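Long-range contacts in 11S globulin subunit beta (PDB 2E9Q), which serves as a seed storage protein of pumpkin, a nutrient reserve built from two cupin modules per subunit: residues Arg33-Val38 / Asn55-Cys60; Gly62-Arg67 / Ala161-Val166; Val346-Arg351 / Gly374-Ile379. All coordinates share one frame; numbering follows the deposited sequence. Where two conformers were deposited one is given.

In the fold
All three contacts lie largely buried where the two cupin modules of the subunit meet. Contacts 2 and 3 each join neighbouring antiparallel strands, one in the N-terminal module and one in the C-terminal, while contact 1 sets a loop against the short helix 56-61, with R33 exposed at its margin. That helix leads straight into the first strand of contact 2, and the loop of contact 1 pairs through the Q35 backbone with V376 of contact 3. Chemistry follows place: contact 1 relies on amides, a carboxylate and a water; contact 2 on backbone bonds and a strand-end turn; contact 3 on backbone bonds and an apolar face turned toward V63 and M65.

Contact 1: Arg33-Val38 / Asn55-Cys60; sequences RAQDPV and NDEFQC
Q35 pushes its amide between N55 and F58, and the orientation of these three flat groups defines the contact. The Q35 and N55 side chains cross obliquely with their amide planes only 13° apart, Q35 CD 3.4 Å from N55 CG. From the other side of the Q35 amide, F58 reaches in tip to tip. Here the two planes are strongly inclined to one another, by 51°, and NE2 stands over one ring face, displaced toward the rim, 3.1 Å from CE2. Beyond CG the Q35 chain is extended, which carries the amide this far across from the loop. R33 keeps to the margin, its guanidinium presenting an edge to the end of N55.

E57 adds a second layer. Its chain bends at chi2 (84°), bringing the carboxylate round toward the loop, and OE2 accepts the R33 backbone N-H at 3.0 Å, from above the carboxylate plane. A water completes the link: it donates to E57 OE2 at 2.7 Å and to R33 O, and accepts from Q35 NE2 at 3.0 Å. N55 occupies the N-cap position of helix 56-61, a helix tied elsewhere by the disulfide between C60 and C27. F58 also packs on V376 and M378 of the C-terminal cupin module, so the loop and helix meet at the seam between modules.

R33 NE stays 5.0 Å from E57 OE1, too far for a salt bridge, and OE2 is instead held by a backbone N-H and a water. The position of E57 in the first helical turn would be expected to ease any negative charge on this buried carboxylate, and the water relays E57 OE2 to R33 O and to the Q35 amide.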
ATOM      1  N   ARG A  33     -26.301   1.769  -6.637  1.00 51.25           N
ATOM      2  CA  ARG A  33     -27.604   2.072  -6.070  1.00 47.90           C
ATOM      3  C   ARG A  33     -27.567   3.269  -5.128  1.00 50.75           C
ATOM      4  O   ARG A  33     -26.563   3.504  -4.448  1.00 41.19           O
ATOM      5  CB  ARG A  33     -28.133   0.845  -5.324  1.00 54.30           C
ATOM      6  CG  ARG A  33     -28.159  -0.417  -6.197  1.00 79.29           C
ATOM      7  CD  ARG A  33     -28.646  -1.656  -5.443  1.00 92.83           C
ATOM      8  NE  ARG A  33     -27.828  -1.973  -4.271  1.00 99.04           N
ATOM      9  CZ  ARG A  33     -28.026  -3.030  -3.486  1.00104.67           C
ATOM     10  NH1 ARG A  33     -27.235  -3.242  -2.437  1.00103.93           N
ATOM     11  NH2 ARG A  33     -29.011  -3.881  -3.753  1.00104.07           N
ATOM     12  N   ALA A  34     -28.652   4.040  -5.118  1.00 40.69           N
ATOM     13  CA  ALA A  34     -28.767   5.163  -4.200  1.00 47.44           C
ATOM     14  C   ALA A  34     -29.171   4.432  -2.925  1.00 45.49           C
ATOM     15  O   ALA A  34     -30.293   3.960  -2.823  1.00 56.09           O
ATOM     16  CB  ALA A  34     -29.866   6.101  -4.648  1.00 51.45           C
ATOM     17  N   GLN A  35     -28.254   4.319  -1.972  1.00 46.11           N
ATOM     18  CA  GLN A  35     -28.502   3.580  -0.734  1.00 40.44           C
ATOM     19  C   GLN A  35     -28.998   4.337   0.492  1.00 46.75           C
ATOM     20  O   GLN A  35     -28.578   5.462   0.771  1.00 52.00           O
ATOM     21  CB  GLN A  35     -27.231   2.854  -0.302  1.00 42.93           C
ATOM     22  CG  GLN A  35     -26.507   2.084  -1.380  1.00 51.01           C
ATOM     23  CD  GLN A  35     -25.122   1.659  -0.914  1.00 65.32           C
ATOM     24  OE1 GLN A  35     -24.983   0.970   0.102  1.00 57.86           O
ATOM     25  NE2 GLN A  35     -24.086   2.079  -1.651  1.00 56.95           N
ATOM     26  N   ASP A  36     -29.864   3.672   1.247  1.00 47.25           N
ATOM     27  CA  ASP A  36     -30.393   4.206   2.485  1.00 48.56           C
ATOM     28  C   ASP A  36     -29.795   3.338   3.578  1.00 48.03           C
ATOM     29  O   ASP A  36     -29.316   2.236   3.301  1.00 41.25           O
ATOM     30  CB  ASP A  36     -31.922   4.104   2.525  1.00 52.92           C
ATOM     31  CG  ASP A  36     -32.600   5.308   1.897  1.00 57.83           C
ATOM     32  OD1 ASP A  36     -33.128   5.192   0.776  1.00 65.13           O
ATOM     33  OD2 ASP A  36     -32.596   6.387   2.529  1.00 72.92           O
ATOM     34  N   PRO A  37     -29.798   3.821   4.833  1.00 48.31           N
ATOM     35  CA  PRO A  37     -29.232   2.998   5.905  1.00 49.84           C
ATOM     36  C   PRO A  37     -30.002   1.690   5.915  1.00 49.06           C
ATOM     37  O   PRO A  37     -31.153   1.653   5.496  1.00 50.44           O
ATOM     38  CB  PRO A  37     -29.496   3.824   7.163  1.00 47.60           C
ATOM     39  CG  PRO A  37     -29.537   5.215   6.663  1.00 55.84           C
ATOM     40  CD  PRO A  37     -30.318   5.088   5.368  1.00 48.00           C
ATOM     41  N   VAL A  38     -29.383   0.619   6.387  1.00 45.66           N
ATOM     42  CA  VAL A  38     -30.062  -0.669   6.416  1.00 45.91           C
ATOM     43  C   VAL A  38     -30.201  -1.202   7.837  1.00 41.69           C
ATOM     44  O   VAL A  38     -30.942  -2.147   8.078  1.00 46.20           O
ATOM     45  CB  VAL A  38     -29.309  -1.736   5.577  0.50 41.63           C
ATOM     46  CG1 VAL A  38     -29.221  -1.299   4.131  0.50 38.34           C
ATOM     47  CG2 VAL A  38     -27.920  -1.968   6.152  0.50 39.60           C
ATOM     48  N   ASN A  55     -22.602  -3.785   0.550  1.00 42.57           N
ATOM     49  CA  ASN A  55     -23.115  -3.286  -0.729  1.00 44.33           C
ATOM     50  C   ASN A  55     -21.923  -3.455  -1.702  1.00 40.24           C
ATOM     51  O   ASN A  55     -20.774  -3.239  -1.306  1.00 40.83           O
ATOM     52  CB  ASN A  55     -23.482  -1.799  -0.598  1.00 45.63           C
ATOM     53  CG  ASN A  55     -23.430  -1.059  -1.927  1.00 48.27           C
ATOM     54  OD1 ASN A  55     -24.450  -0.873  -2.595  1.00 68.25           O
ATOM     55  ND2 ASN A  55     -22.239  -0.643  -2.322  1.00 43.42           N
ATOM     56  N   ASP A  56     -22.181  -3.839  -2.952  1.00 40.64           N
ATOM     57  CA  ASP A  56     -21.107  -4.028  -3.941  1.00 45.97           C
ATOM     58  C   ASP A  56     -20.139  -2.836  -4.120  1.00 45.66           C
ATOM     59  O   ASP A  56     -18.918  -3.022  -4.055  1.00 43.27           O
ATOM     60  CB  ASP A  56     -21.693  -4.404  -5.304  1.00 45.29           C
ATOM     61  CG  ASP A  56     -22.306  -5.811  -5.319  1.00 57.48           C
ATOM     62  OD1 ASP A  56     -23.133  -6.089  -6.212  1.00 50.27           O
ATOM     63  OD2 ASP A  56     -21.953  -6.638  -4.448  1.00 52.18           O
ATOM     64  N   GLU A  57     -20.665  -1.634  -4.353  1.00 41.34           N
ATOM     65  CA  GLU A  57     -19.801  -0.457  -4.526  1.00 47.33           C
ATOM     66  C   GLU A  57     -18.952  -0.229  -3.281  1.00 40.27           C
ATOM     67  O   GLU A  57     -17.742  -0.032  -3.371  1.00 40.50           O
ATOM     68  CB  GLU A  57     -20.600   0.838  -4.730  1.00 55.50           C
ATOM     69  CG  GLU A  57     -21.622   0.858  -5.819  1.00 62.03           C
ATOM     70  CD  GLU A  57     -22.944   0.280  -5.395  1.00 49.34           C
ATOM     71  OE1 GLU A  57     -23.066  -0.960  -5.402  1.00 48.55           O
ATOM     72  OE2 GLU A  57     -23.849   1.070  -5.049  1.00 48.31           O
ATOM     73  N   PHE A  58     -19.610  -0.223  -2.123  1.00 36.38           N
ATOM     74  CA  PHE A  58     -18.928   0.002  -0.856  1.00 42.34           C
ATOM     75  C   PHE A  58     -17.805  -0.984  -0.617  1.00 48.56           C
ATOM     76  O   PHE A  58     -16.697  -0.602  -0.234  1.00 44.56           O
ATOM     77  CB  PHE A  58     -19.912  -0.082   0.314  1.00 41.77           C
ATOM     78  CG  PHE A  58     -20.711   1.174   0.531  1.00 46.68           C
ATOM     79  CD1 PHE A  58     -21.370   1.390   1.736  1.00 47.88           C
ATOM     80  CD2 PHE A  58     -20.809   2.140  -0.464  1.00 46.70           C
ATOM     81  CE1 PHE A  58     -22.115   2.553   1.947  1.00 51.11           C
ATOM     82  CE2 PHE A  58     -21.553   3.305  -0.258  1.00 47.90           C
ATOM     83  CZ  PHE A  58     -22.204   3.506   0.947  1.00 39.73           C
ATOM     84  N   GLN A  59     -18.105  -2.256  -0.840  1.00 40.02           N
ATOM     85  CA  GLN A  59     -17.137  -3.313  -0.634  1.00 41.16           C
ATOM     86  C   GLN A  59     -15.924  -3.094  -1.533  1.00 42.71           C
ATOM     87  O   GLN A  59     -14.794  -3.302  -1.118  1.00 47.21           O
ATOM     88  CB  GLN A  59     -17.795  -4.662  -0.927  1.00 47.76           C
ATOM     89  CG  GLN A  59     -17.150  -5.847  -0.248  1.00 58.61           C
ATOM     90  CD  GLN A  59     -17.894  -7.149  -0.532  1.00 65.95           C
ATOM     91  OE1 GLN A  59     -17.433  -8.231  -0.177  1.00 69.83           O
ATOM     92  NE2 GLN A  59     -19.054  -7.041  -1.171  1.00 60.87           N
ATOM     93  N   CYS A  60     -16.155  -2.661  -2.765  1.00 46.45           N
ATOM     94  CA  CYS A  60     -15.047  -2.429  -3.679  1.00 45.25           C
ATOM     95  C   CYS A  60     -14.129  -1.363  -3.105  1.00 51.36           C
ATOM     96  O   CYS A  60     -12.908  -1.549  -3.012  1.00 49.17           O
ATOM     97  CB  CYS A  60     -15.568  -1.962  -5.026  1.00 46.15           C
ATOM     98  SG  CYS A  60     -14.259  -1.671  -6.251  1.00 50.65           S
TER
HETATM   99  O   HOH W   1     -24.055   3.615  -4.172  1.00 48.15           O

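Contact 2: Gly62-Arg67 / Ala161-Val166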
ATOM      1  N   GLY A  62     -14.282  -0.264  -0.018  1.00 47.00           N
ATOM      2  CA  GLY A  62     -14.003  -0.475   1.387  1.00 39.34           C
ATOM      3  C   GLY A  62     -14.433   0.731   2.202  1.00 51.97           C
ATOM      4  O   GLY A  62     -13.669   1.278   3.001  1.00 47.52           O
ATOM      5  N   VAL A  63     -15.666   1.162   1.992  1.00 43.70           N
ATOM      6  CA  VAL A  63     -16.173   2.303   2.723  1.00 54.38           C
ATOM      7  C   VAL A  63     -17.340   1.872   3.601  1.00 55.60           C
ATOM      8  O   VAL A  63     -17.986   0.847   3.346  1.00 53.38           O
ATOM      9  CB  VAL A  63     -16.659   3.431   1.759  1.00 54.45           C
ATOM     10  CG1 VAL A  63     -15.616   3.684   0.684  1.00 57.50           C
ATOM     11  CG2 VAL A  63     -17.983   3.059   1.130  1.00 43.54           C
ATOM     12  N   ASN A  64     -17.584   2.655   4.643  1.00 44.75           N
ATOM     13  CA  ASN A  64     -18.687   2.428   5.560  1.00 42.31           C
ATOM     14  C   ASN A  64     -19.288   3.807   5.783  1.00 49.09           C
ATOM     15  O   ASN A  64     -18.578   4.819   5.723  1.00 48.76           O
ATOM     16  CB  ASN A  64     -18.197   1.890   6.902  1.00 50.16           C
ATOM     17  CG  ASN A  64     -17.422   0.600   6.777  1.00 60.58           C
ATOM     18  OD1 ASN A  64     -16.294   0.579   6.270  1.00 65.43           O
ATOM     19  ND2 ASN A  64     -18.020  -0.489   7.241  1.00 53.17           N
ATOM     20  N   MET A  65     -20.593   3.848   6.024  1.00 46.79           N
ATOM     21  CA  MET A  65     -21.295   5.102   6.281  1.00 40.97           C
ATOM     22  C   MET A  65     -22.177   4.912   7.511  1.00 45.06           C
ATOM     23  O   MET A  65     -22.927   3.937   7.613  1.00 50.15           O
ATOM     24  CB  MET A  65     -22.166   5.483   5.082  0.50 45.58           C
ATOM     25  CG  MET A  65     -22.720   6.908   5.122  0.50 40.77           C
ATOM     26  SD  MET A  65     -21.456   8.157   4.796  0.50 56.03           S
ATOM     27  CE  MET A  65     -21.095   7.810   3.093  0.50 47.28           C
ATOM     28  N   ILE A  66     -22.080   5.849   8.444  1.00 43.37           N
ATOM     29  CA  ILE A  66     -22.846   5.806   9.676  1.00 33.31           C
ATOM     30  C   ILE A  66     -23.428   7.192   9.921  1.00 41.16           C
ATOM     31  O   ILE A  66     -22.781   8.204   9.634  1.00 40.02           O
ATOM     32  CB  ILE A  66     -21.937   5.435  10.850  1.00 39.97           C
ATOM     33  CG1 ILE A  66     -21.323   4.061  10.597  1.00 48.14           C
ATOM     34  CG2 ILE A  66     -22.705   5.463  12.159  1.00 40.72           C
ATOM     35  CD1 ILE A  66     -20.320   3.646  11.639  1.00 53.84           C
ATOM     36  N   ARG A  67     -24.662   7.240  10.418  1.00 46.20           N
ATOM     37  CA  ARG A  67     -25.301   8.514  10.720  1.00 39.11           C
ATOM     38  C   ARG A  67     -25.756   8.481  12.168  1.00 49.91           C
ATOM     39  O   ARG A  67     -26.501   7.589  12.591  1.00 44.57           O
ATOM     40  CB  ARG A  67     -26.489   8.789   9.792  1.00 40.67           C
ATOM     41  CG  ARG A  67     -27.252  10.091  10.123  1.00 41.13           C
ATOM     42  CD  ARG A  67     -28.221  10.479   9.010  1.00 39.86           C
ATOM     43  NE  ARG A  67     -29.160   9.396   8.724  1.00 44.51           N
ATOM     44  CZ  ARG A  67     -29.900   9.304   7.623  1.00 45.03           C
ATOM     45  NH1 ARG A  67     -30.720   8.272   7.469  1.00 53.77           N
ATOM     46  NH2 ARG A  67     -29.826  10.231   6.674  1.00 48.29           N
ATOM     47  N   ALA A 161     -16.132   6.215   7.024  1.00 41.05           N
ATOM     48  CA  ALA A 161     -14.997   5.413   7.453  1.00 39.63           C
ATOM     49  C   ALA A 161     -14.476   4.629   6.268  1.00 40.30           C
ATOM     50  O   ALA A 161     -15.252   4.073   5.484  1.00 44.17           O
ATOM     51  CB  ALA A 161     -15.415   4.466   8.568  1.00 42.78           C
ATOM     52  N   ASP A 162     -13.158   4.587   6.139  1.00 42.26           N
ATOM     53  CA  ASP A 162     -12.523   3.880   5.041  1.00 42.14           C
ATOM     54  C   ASP A 162     -11.636   2.768   5.580  1.00 48.20           C
ATOM     55  O   ASP A 162     -10.586   3.028   6.178  1.00 41.10           O
ATOM     56  CB  ASP A 162     -11.713   4.872   4.208  1.00 49.25           C
ATOM     57  CG  ASP A 162     -10.817   4.200   3.196  1.00 55.78           C
ATOM     58  OD1 ASP A 162     -11.209   3.161   2.610  1.00 56.04           O
ATOM     59  OD2 ASP A 162      -9.709   4.735   2.976  1.00 71.76           O
ATOM     60  N   THR A 163     -12.076   1.531   5.360  1.00 42.72           N
ATOM     61  CA  THR A 163     -11.374   0.337   5.823  1.00 36.43           C
ATOM     62  C   THR A 163     -10.211  -0.066   4.939  1.00 44.42           C
ATOM     63  O   THR A 163      -9.335  -0.803   5.367  1.00 53.42           O
ATOM     64  CB  THR A 163     -12.331  -0.855   5.930  1.00 48.11           C
ATOM     65  OG1 THR A 163     -12.876  -1.145   4.636  1.00 59.57           O
ATOM     66  CG2 THR A 163     -13.476  -0.533   6.881  1.00 46.97           C
ATOM     67  N   ARG A 164     -10.202   0.387   3.696  1.00 46.80           N
ATOM     68  CA  ARG A 164      -9.086   0.056   2.824  1.00 55.68           C
ATOM     69  C   ARG A 164      -8.103   1.209   2.946  1.00 56.66           C
ATOM     70  O   ARG A 164      -7.625   1.761   1.957  1.00 64.90           O
ATOM     71  CB  ARG A 164      -9.541  -0.107   1.372  1.00 49.59           C
ATOM     72  CG  ARG A 164     -10.248  -1.424   1.097  1.00 71.72           C
ATOM     73  CD  ARG A 164     -10.452  -1.621  -0.401  1.00 70.14           C
ATOM     74  NE  ARG A 164     -11.311  -2.763  -0.675  1.00 77.78           N
ATOM     75  CZ  ARG A 164     -10.978  -4.027  -0.439  1.00 82.60           C
ATOM     76  NH1 ARG A 164     -11.836  -4.999  -0.721  1.00 81.56           N
ATOM     77  NH2 ARG A 164      -9.786  -4.323   0.064  1.00 68.76           N
ATOM     78  N   ASN A 165      -7.833   1.591   4.184  1.00 57.63           N
ATOM     79  CA  ASN A 165      -6.922   2.683   4.439  1.00 50.43           C
ATOM     80  C   ASN A 165      -5.614   2.106   4.955  1.00 47.98           C
ATOM     81  O   ASN A 165      -5.610   1.157   5.744  1.00 41.39           O
ATOM     82  CB  ASN A 165      -7.526   3.640   5.470  1.00 50.52           C
ATOM     83  CG  ASN A 165      -6.684   4.891   5.671  1.00 50.88           C
ATOM     84  OD1 ASN A 165      -5.659   4.869   6.352  1.00 49.30           O
ATOM     85  ND2 ASN A 165      -7.114   5.987   5.063  1.00 53.49           N
ATOM     86  N   VAL A 166      -4.509   2.684   4.497  1.00 46.41           N
ATOM     87  CA  VAL A 166      -3.187   2.239   4.917  1.00 52.81           C
ATOM     88  C   VAL A 166      -3.106   2.048   6.445  1.00 50.40           C
ATOM     89  O   VAL A 166      -2.450   1.121   6.931  1.00 48.17           O
ATOM     90  CB  VAL A 166      -2.102   3.246   4.449  1.00 49.04           C
ATOM     91  CG1 VAL A 166      -2.321   4.597   5.118  1.00 57.70           C
ATOM     92  CG2 VAL A 166      -0.715   2.705   4.760  1.00 56.51           C
TER
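T163 folds its branched side chain over the start of the opposing strand, at G62 and N64. Its CB approaches G62 O to 3.9 Å. From there OG1, set between the backbone N and the carbonyl carbon (chi1 61°), turns in and donates to the same G62 O at 3.0 Å, arriving from above the carbonyl plane. The T163 backbone N also donates to this oxygen, at 2.9 Å and from the same face, so one residue grips a single carbonyl twice. The other branch, CG2, reaches N64, whose side chain it crosses at about a right angle; it ends 3.1 Å from N64 OD1, a buried oxygen with no polar partner in the model.

The strands 63-70 and 155-162 are neighbours in the large antiparallel sheet of the N-terminal cupin module. N64 and A161 form a hydrogen-bonded pair, N64 N donating to A161 O at 2.9 Å and A161 N answering to N64 O, with their CB atoms on one face of the sheet. V63 and D162, the adjacent non-hydrogen-bonded pair, turn to the other face. G62, with positive phi, is the C-prime residue of the Schellman motif that closes helix 56-61, and R164 lays CG against its CA at 3.9 Å. Farther out, the R164 guanidinium makes weak hydrogen bonds to the carbonyls of Q59 and C60. As strand 155-162 ends, D162 forms an Asx turn: OD1 accepts from R164 N at 3.1 Å. The same OD1 lies 3.1 Å from G62 O, two acceptors with no hydrogen bond between them.

Contact 3: Val346-Arg351 / Gly374-Ile379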
ATOM      1  N   VAL A 346     -17.748   9.185  -2.401  1.00 40.23           N
ATOM      2  CA  VAL A 346     -18.929   8.719  -1.692  1.00 38.89           C
ATOM      3  C   VAL A 346     -19.844   9.885  -1.310  1.00 46.03           C
ATOM      4  O   VAL A 346     -19.636  10.569  -0.303  1.00 41.69           O
ATOM      5  CB  VAL A 346     -18.502   7.914  -0.450  1.00 37.30           C
ATOM      6  CG1 VAL A 346     -19.686   7.217   0.172  1.00 36.66           C
ATOM      7  CG2 VAL A 346     -17.441   6.896  -0.848  1.00 38.25           C
ATOM      8  N   MET A 347     -20.870  10.091  -2.132  1.00 48.48           N
ATOM      9  CA  MET A 347     -21.823  11.181  -1.939  1.00 46.11           C
ATOM     10  C   MET A 347     -23.031  10.931  -1.045  1.00 43.86           C
ATOM     11  O   MET A 347     -23.819  10.021  -1.285  1.00 45.38           O
ATOM     12  CB  MET A 347     -22.329  11.664  -3.297  1.00 45.95           C
ATOM     13  CG  MET A 347     -23.435  12.687  -3.188  1.00 51.57           C
ATOM     14  SD  MET A 347     -23.985  13.296  -4.774  1.00 56.36           S
ATOM     15  CE  MET A 347     -22.618  14.160  -5.251  1.00 67.66           C
ATOM     16  N   TYR A 348     -23.168  11.751  -0.011  1.00 34.85           N
ATOM     17  CA  TYR A 348     -24.307  11.686   0.895  1.00 41.77           C
ATOM     18  C   TYR A 348     -25.126  12.963   0.644  1.00 48.18           C
ATOM     19  O   TYR A 348     -24.615  14.077   0.806  1.00 44.65           O
ATOM     20  CB  TYR A 348     -23.862  11.662   2.352  1.00 37.04           C
ATOM     21  CG  TYR A 348     -25.017  11.775   3.311  1.00 47.82           C
ATOM     22  CD1 TYR A 348     -25.726  10.647   3.717  1.00 42.16           C
ATOM     23  CD2 TYR A 348     -25.444  13.026   3.771  1.00 40.80           C
ATOM     24  CE1 TYR A 348     -26.841  10.759   4.558  1.00 45.75           C
ATOM     25  CE2 TYR A 348     -26.548  13.147   4.608  1.00 36.91           C
ATOM     26  CZ  TYR A 348     -27.245  12.017   4.999  1.00 49.83           C
ATOM     27  OH  TYR A 348     -28.334  12.142   5.838  1.00 40.60           O
ATOM     28  N   ALA A 349     -26.386  12.803   0.254  1.00 42.59           N
ATOM     29  CA  ALA A 349     -27.245  13.948  -0.024  1.00 45.47           C
ATOM     30  C   ALA A 349     -27.759  14.575   1.274  1.00 44.88           C
ATOM     31  O   ALA A 349     -28.421  13.910   2.067  1.00 47.18           O
ATOM     32  CB  ALA A 349     -28.410  13.515  -0.905  1.00 45.73           C
ATOM     33  N   THR A 350     -27.448  15.850   1.494  1.00 44.22           N
ATOM     34  CA  THR A 350     -27.889  16.521   2.721  1.00 48.62           C
ATOM     35  C   THR A 350     -29.226  17.230   2.547  1.00 43.03           C
ATOM     36  O   THR A 350     -29.896  17.530   3.521  1.00 46.44           O
ATOM     37  CB  THR A 350     -26.857  17.555   3.214  1.00 39.38           C
ATOM     38  OG1 THR A 350     -26.563  18.472   2.155  1.00 45.60           O
ATOM     39  CG2 THR A 350     -25.574  16.862   3.646  1.00 36.12           C
ATOM     40  N   ARG A 351     -29.612  17.497   1.308  1.00 47.45           N
ATOM     41  CA  ARG A 351     -30.887  18.160   1.061  1.00 48.83           C
ATOM     42  C   ARG A 351     -31.297  18.097  -0.397  1.00 41.23           C
ATOM     43  O   ARG A 351     -30.458  18.033  -1.282  1.00 48.23           O
ATOM     44  CB  ARG A 351     -30.813  19.628   1.483  1.00 54.04           C
ATOM     45  CG  ARG A 351     -31.773  20.009   2.597  1.00 61.83           C
ATOM     46  CD  ARG A 351     -32.009  21.498   2.545  1.00 63.88           C
ATOM     47  NE  ARG A 351     -32.391  21.860   1.189  1.00 71.75           N
ATOM     48  CZ  ARG A 351     -31.841  22.843   0.493  1.00 74.79           C
ATOM     49  NH1 ARG A 351     -32.252  23.088  -0.747  1.00 83.10           N
ATOM     50  NH2 ARG A 351     -30.884  23.580   1.036  1.00 83.94           N
ATOM     51  N   GLY A 374     -30.568  12.180   2.442  1.00 44.01           N
ATOM     52  CA  GLY A 374     -30.441  11.010   3.288  1.00 41.33           C
ATOM     53  C   GLY A 374     -29.860   9.798   2.596  1.00 38.93           C
ATOM     54  O   GLY A 374     -29.553   8.803   3.251  1.00 41.02           O
ATOM     55  N   GLN A 375     -29.695   9.875   1.279  1.00 36.29           N
ATOM     56  CA  GLN A 375     -29.156   8.747   0.538  1.00 42.47           C
ATOM     57  C   GLN A 375     -27.683   8.888   0.173  1.00 47.93           C
ATOM     58  O   GLN A 375     -27.146   9.994   0.122  1.00 42.22           O
ATOM     59  CB  GLN A 375     -29.960   8.518  -0.744  1.00 45.13           C
ATOM     60  CG  GLN A 375     -31.439   8.213  -0.527  1.00 44.57           C
ATOM     61  CD  GLN A 375     -32.137   7.852  -1.829  1.00 48.15           C
ATOM     62  OE1 GLN A 375     -31.990   8.542  -2.843  1.00 45.74           O
ATOM     63  NE2 GLN A 375     -32.896   6.763  -1.808  1.00 50.17           N
ATOM     64  N   VAL A 376     -27.057   7.744  -0.111  1.00 49.28           N
ATOM     65  CA  VAL A 376     -25.648   7.669  -0.484  1.00 41.91           C
ATOM     66  C   VAL A 376     -25.408   6.996  -1.841  1.00 40.53           C
ATOM     67  O   VAL A 376     -25.907   5.904  -2.097  1.00 41.65           O
ATOM     68  CB  VAL A 376     -24.852   6.870   0.571  1.00 48.52           C
ATOM     69  CG1 VAL A 376     -23.382   6.737   0.131  1.00 41.44           C
ATOM     70  CG2 VAL A 376     -24.971   7.551   1.938  1.00 44.86           C
ATOM     71  N   LEU A 377     -24.649   7.658  -2.706  1.00 42.20           N
ATOM     72  CA  LEU A 377     -24.290   7.107  -4.003  1.00 37.22           C
ATOM     73  C   LEU A 377     -22.762   7.076  -4.049  1.00 39.35           C
ATOM     74  O   LEU A 377     -22.113   8.108  -3.916  1.00 46.16           O
ATOM     75  CB  LEU A 377     -24.825   7.960  -5.157  1.00 31.76           C
ATOM     76  CG  LEU A 377     -24.372   7.456  -6.544  1.00 41.28           C
ATOM     77  CD1 LEU A 377     -24.962   6.074  -6.836  1.00 41.36           C
ATOM     78  CD2 LEU A 377     -24.799   8.438  -7.611  1.00 34.96           C
ATOM     79  N   MET A 378     -22.203   5.881  -4.218  1.00 40.32           N
ATOM     80  CA  MET A 378     -20.761   5.666  -4.272  1.00 34.60           C
ATOM     81  C   MET A 378     -20.366   5.744  -5.731  1.00 42.62           C
ATOM     82  O   MET A 378     -20.806   4.917  -6.527  1.00 50.03           O
ATOM     83  CB  MET A 378     -20.448   4.268  -3.720  1.00 46.37           C
ATOM     84  CG  MET A 378     -19.093   4.062  -3.043  1.00 58.96           C
ATOM     85  SD  MET A 378     -17.626   4.154  -4.095  1.00 58.61           S
ATOM     86  CE  MET A 378     -17.568   2.502  -4.739  1.00 52.78           C
ATOM     87  N   ILE A 379     -19.576   6.752  -6.097  1.00 43.53           N
ATOM     88  CA  ILE A 379     -19.112   6.905  -7.473  1.00 31.95           C
ATOM     89  C   ILE A 379     -17.671   6.404  -7.560  1.00 44.61           C
ATOM     90  O   ILE A 379     -16.753   7.024  -7.013  1.00 40.77           O
ATOM     91  CB  ILE A 379     -19.116   8.370  -7.918  1.00 44.88           C
ATOM     92  CG1 ILE A 379     -20.474   9.017  -7.628  1.00 48.36           C
ATOM     93  CG2 ILE A 379     -18.733   8.458  -9.389  1.00 33.83           C
ATOM     94  CD1 ILE A 379     -21.556   8.642  -8.595  1.00 57.77           C
TER
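V346 and M378 open an antiparallel pairing in which the axes of strands 346-350 and 376-379 approach to 4.7 Å at 159° between their directions. M347 and L377 exchange two backbone bonds as a hydrogen-bonded pair, and A349 continues the pairing with a bond from its N to Q375 O and another from G374 N to A349 O.

On the face carrying V346, Y348, V376 and M378, the two branches of V346 divide their work: CG1 meets V376 CG1 at 3.7 Å, and CG2 meets M378 CG at 3.9 Å. Y348 crosses V376 at about a right angle. Its chi1 of 173° carries CG out anti to the backbone N, and chi2 of 86° turns the ring edge to V376 CG2, which lies 3.6 Å from CD1; the ring continues past G374, where OH comes within 3.5 Å of CA. On the other face, M347 sets CB 3.6 Å from L377 O, then runs off toward F394 and W396, its side chain about 3 Å from that of K387, a residue assigned to magnesium binding, at nearest atoms.

Two neighbouring strands of this cupin sheet are thus joined by backbone bonds beneath an apolar face, which also carries the Y348 hydroxyl. That group is hydrogen-bonded to R67 NH2 of the N-terminal module, and the nearby positive charge would be expected to polarise it.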